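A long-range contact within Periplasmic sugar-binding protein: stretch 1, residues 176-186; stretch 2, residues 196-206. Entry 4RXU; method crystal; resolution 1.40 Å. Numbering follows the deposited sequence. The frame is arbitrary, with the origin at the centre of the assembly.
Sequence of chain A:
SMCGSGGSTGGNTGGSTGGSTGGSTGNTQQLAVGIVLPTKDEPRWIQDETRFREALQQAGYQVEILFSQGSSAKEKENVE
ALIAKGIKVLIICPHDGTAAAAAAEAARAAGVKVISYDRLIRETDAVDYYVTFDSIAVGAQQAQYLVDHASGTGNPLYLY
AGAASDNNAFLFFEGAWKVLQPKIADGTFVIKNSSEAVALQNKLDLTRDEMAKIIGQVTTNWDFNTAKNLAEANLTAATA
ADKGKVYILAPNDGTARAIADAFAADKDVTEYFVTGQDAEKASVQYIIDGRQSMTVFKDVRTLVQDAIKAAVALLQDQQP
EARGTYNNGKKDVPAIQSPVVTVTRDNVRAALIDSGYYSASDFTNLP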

# COMPACT_ATOMS: atom_id res chain seq x y z
N ALA A 176 2.18 6.89 9.60
CA ALA A 176 1.79 8.30 9.49
C ALA A 176 1.41 8.91 10.83
O ALA A 176 1.80 10.03 11.16
N TRP A 177 0.62 8.17 11.59
CA TRP A 177 0.13 8.66 12.88
C TRP A 177 1.28 9.00 13.81
O TRP A 177 1.23 9.97 14.58
N LYS A 178 2.31 8.17 13.77
CA LYS A 178 3.43 8.37 14.68
C LYS A 178 4.29 9.58 14.34
O LYS A 178 5.10 9.99 15.15
N VAL A 179 4.06 10.15 13.15
CA VAL A 179 4.61 11.45 12.79
C VAL A 179 3.61 12.58 13.00
O VAL A 179 3.96 13.66 13.49
N LEU A 180 2.37 12.34 12.60
CA LEU A 180 1.37 13.40 12.73
C LEU A 180 0.90 13.70 14.15
O LEU A 180 0.64 14.85 14.48
N GLN A 181 0.80 12.67 14.99
CA GLN A 181 0.19 12.85 16.29
C GLN A 181 0.91 13.93 17.14
O GLN A 181 0.24 14.79 17.72
N PRO A 182 2.25 13.91 17.18
CA PRO A 182 2.88 14.99 17.94
C PRO A 182 2.58 16.37 17.38
O PRO A 182 2.52 17.33 18.12
N LYS A 183 2.44 16.46 16.06
CA LYS A 183 2.14 17.74 15.41
C LYS A 183 0.67 18.15 15.45
O LYS A 183 0.31 19.25 15.08
N ILE A 184 -0.19 17.23 15.90
CA ILE A 184 -1.57 17.57 16.25
C ILE A 184 -1.59 18.01 17.72
O ILE A 184 -2.18 19.05 18.08
N ALA A 185 -0.96 17.21 18.57
CA ALA A 185 -0.88 17.56 20.00
C ALA A 185 -0.26 18.93 20.27
O ALA A 185 -0.67 19.63 21.21
N ASP A 186 0.68 19.34 19.42
CA ASP A 186 1.36 20.65 19.60
C ASP A 186 0.66 21.82 18.89
O ASP A 186 1.12 22.96 18.94
N GLU A 196 -13.06 10.43 15.69
CA GLU A 196 -12.38 9.38 16.42
C GLU A 196 -10.90 9.72 16.57
O GLU A 196 -10.32 9.51 17.65
N ALA A 197 -10.29 10.24 15.50
CA ALA A 197 -8.89 10.64 15.56
C ALA A 197 -8.70 11.79 16.53
O ALA A 197 -7.74 11.80 17.31
N VAL A 198 -9.62 12.75 16.52
CA VAL A 198 -9.54 13.90 17.45
C VAL A 198 -9.56 13.40 18.90
O VAL A 198 -8.81 13.87 19.76
N ALA A 199 -10.43 12.44 19.19
CA ALA A 199 -10.52 11.93 20.55
C ALA A 199 -9.27 11.17 20.97
O ALA A 199 -8.99 11.07 22.17
N LEU A 200 -8.53 10.67 19.97
CA LEU A 200 -7.29 9.96 20.15
C LEU A 200 -6.02 10.78 19.98
O LEU A 200 -4.91 10.22 20.08
N GLN A 201 -6.15 12.09 19.75
CA GLN A 201 -4.99 12.85 19.24
C GLN A 201 -3.91 13.15 20.28
O GLN A 201 -2.89 13.70 19.93
N ASN A 202 -4.13 12.77 21.54
CA ASN A 202 -3.04 12.82 22.53
C ASN A 202 -2.62 11.43 22.95
O ASN A 202 -2.19 11.21 24.05
N LYS A 203 -2.75 10.48 22.04
CA LYS A 203 -2.27 9.11 22.24
C LYS A 203 -1.41 8.72 21.05
O LYS A 203 -1.91 8.58 19.96
N LEU A 204 -0.12 8.54 21.28
CA LEU A 204 0.79 8.17 20.20
C LEU A 204 0.65 6.69 19.80
O LEU A 204 0.64 6.37 18.62
N ASP A 205 0.56 5.79 20.78
CA ASP A 205 0.51 4.33 20.52
C ASP A 205 -0.90 3.82 20.53
O ASP A 205 -1.41 3.39 21.56
N LEU A 206 -1.53 3.87 19.39
CA LEU A 206 -2.88 3.39 19.25
C LEU A 206 -2.93 1.86 19.20
O LEU A 206 -2.10 1.19 18.60

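What do the first residues of stretch 2 offer to Trp177? Ala197 and Leu200 each offer a CB and a carbonyl oxygen. This tryptophan points its CA-to-CB bond toward stretch 2, and with chi1 t and chi2 at -106° its indole lies buried against stretch 2. Ala197 meets the ring with both its methyl and its carbonyl: its CB lies 4.1 Å from Trp177 CZ3, and Ala197 O sits at the ring edge, 3.7 Å from Trp177 CH2. Glu196, Val198 and Ala199 make no contact, Val198 pointing away. Leu200 (chi1 m, chi2 t) brings its CB within 4.4 Å of Trp177 CZ2, while Leu200 O lies nearer, 3.4 Å from that same CZ2 and again near the ring plane.

How does the type I turn from Leu200 to Lys203 dock against the helix? Through both its backbone and its side chains. Gln181 points toward the turn, and its t, m rotamer carries the amide to Gln201, where Gln181 NE2 donates a hydrogen bond of 2.9 Å to Gln201 O at a nearly straight 167°. The side chain of Gln201 itself leaves sideways (chi1 p, chi2 t) and reaches Ile184, whose CG2 is 3.3 Å from Gln201 OE1; this is a van der Waals contact, since a methyl group faces the amide oxygen. Ile184, in the m, t rotamer, is buried and points toward stretch 2. Asn202 starts away from the helix, but its end comes nearer with chi1 m, so that Asn202 OD1 stands 3.6 Å from Ala185 CB. Water 1 closes this corner by donating to Ala185 O at 2.7 Å and to Asn202 OD1 at 3.0 Å.

Where is the polar group of the indole satisfied? At Lys203, through the main chain: Trp177 NE1 donates to Lys203 O at 3.0 Å with an angle of 162°, so a buried N-H is not left without a partner. The CA-to-CB bond of Lys203 points away; its side chain is extended, all four chi angles t, and NZ is hydrogen-bonded elsewhere in the structure.

What do the last three residues add? Leu204 begins sideways, yet its t, p rotamer swings the end inward, placing Leu204 CD1 3.4 Å from Gln181 OE1 and 4.1 Å from Pro182 CD. Leu204 CD1 also lies 4.1 Å from Lys178 CB, and Leu204 O approaches the indole edge at 3.3 Å from Trp177 CD1. Asp205 points away at CB, but with chi1 m its carboxylate comes nearer to Lys178, an extended side chain (m, t, t, t); NZ of Lys178 and OD1 of Asp205 form a long salt bridge of 3.7 Å. Leu206 points toward stretch 1 in the m, t rotamer and covers one face of the indole: Leu206 CD1 is 3.6 Å from the centroid of the Trp177 five-membered ring, 13° off the normal, a CH-pi contact. The tryptophan thus has carbonyls around its edge and a leucine methyl over a face.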

# COMPACT_ATOMS: atom_id res chain seq x y z
CB ALA A 176 0.63 8.45 8.50
CB TRP A 177 -0.75 7.61 13.55
CG TRP A 177 -1.37 8.08 14.84
CD1 TRP A 177 -1.00 7.71 16.10
CD2 TRP A 177 -2.46 9.01 14.99
NE1 TRP A 177 -1.80 8.35 17.02
CE2 TRP A 177 -2.72 9.14 16.37
CE3 TRP A 177 -3.27 9.73 14.09
CZ2 TRP A 177 -3.74 9.97 16.88
CZ3 TRP A 177 -4.29 10.55 14.58
CH2 TRP A 177 -4.51 10.66 15.97
CB LYS A 178 4.23 7.08 14.88
CG LYS A 178 3.30 6.01 15.48
CD LYS A 178 4.06 4.96 16.20
CE LYS A 178 3.20 4.12 17.11
NZ LYS A 178 4.02 2.92 17.41
CB VAL A 179 5.11 11.42 11.32
CG1 VAL A 179 5.45 12.81 10.80
CG2 VAL A 179 6.31 10.49 11.18
CB LEU A 180 0.14 13.12 11.85
CG LEU A 180 0.38 13.01 10.35
CD1 LEU A 180 -0.84 12.40 9.66
CD2 LEU A 180 0.72 14.35 9.74
CB GLN A 181 0.05 11.51 17.03
CG GLN A 181 -0.61 11.61 18.40
CD GLN A 181 0.35 12.10 19.50
OE1 GLN A 181 1.54 11.76 19.51
NE2 GLN A 181 -0.19 12.86 20.46
CB PRO A 182 4.37 14.71 17.77
CG PRO A 182 4.45 13.24 17.54
CD PRO A 182 3.21 12.86 16.80
CB LYS A 183 2.66 17.70 13.97
CG LYS A 183 4.16 17.42 13.92
CD LYS A 183 4.99 18.40 14.71
CE LYS A 183 4.85 19.79 14.14
NZ LYS A 183 5.62 20.72 15.02
CB ILE A 184 -2.52 16.36 16.00
CG1 ILE A 184 -2.48 16.00 14.51
CG2 ILE A 184 -3.95 16.71 16.42
CD1 ILE A 184 -2.95 14.60 14.20
CB ALA A 185 -0.14 16.47 20.76
CB ASP A 186 2.85 20.60 19.25
CG ASP A 186 3.12 20.62 17.77
OD1 ASP A 186 2.19 20.79 16.95
OD2 ASP A 186 4.32 20.49 17.46
CB GLU A 196 -12.54 8.02 15.73
CG GLU A 196 -13.97 7.49 15.67
CD GLU A 196 -14.49 6.84 16.95
OE1 GLU A 196 -13.73 6.70 17.91
OE2 GLU A 196 -15.67 6.42 16.98
CB ALA A 197 -8.37 11.01 14.19
CB VAL A 198 -10.65 14.94 17.19
CG1 VAL A 198 -10.73 16.00 18.29
CG2 VAL A 198 -10.43 15.62 15.85
CB ALA A 199 -11.75 11.05 20.72
CB LEU A 200 -7.21 8.69 19.24
CG LEU A 200 -8.15 7.56 19.74
CD1 LEU A 200 -8.42 6.53 18.63
CD2 LEU A 200 -7.62 6.87 20.98
CB GLN A 201 -5.41 14.13 18.55
CG GLN A 201 -5.86 15.23 19.48
CD GLN A 201 -6.49 16.38 18.71
OE1 GLN A 201 -7.02 16.18 17.62
NE2 GLN A 201 -6.42 17.57 19.26
CB ASN A 202 -3.47 13.61 23.74
CG ASN A 202 -3.60 15.09 23.43
OD1 ASN A 202 -2.59 15.83 23.36
ND2 ASN A 202 -4.80 15.50 23.14
CB LYS A 203 -3.44 8.13 22.44
CG LYS A 203 -3.00 6.70 22.81
CD LYS A 203 -4.17 5.80 23.23
CE LYS A 203 -3.68 4.38 23.56
NZ LYS A 203 -4.78 3.57 24.10
CB LEU A 204 2.22 8.47 20.60
CG LEU A 204 3.32 8.16 19.58
CD1 LEU A 204 3.21 9.07 18.35
CD2 LEU A 204 4.68 8.26 20.26
CB ASP A 205 1.26 3.57 21.60
CG ASP A 205 2.71 3.79 21.54
OD1 ASP A 205 3.16 4.50 20.63
OD2 ASP A 205 3.40 3.24 22.42
CB LEU A 206 -3.51 3.92 17.98
CG LEU A 206 -3.53 5.43 17.83
CD1 LEU A 206 -4.21 5.77 16.51
CD2 LEU A 206 -4.26 6.07 19.00
O HOH W 1 -2.75 18.77 22.79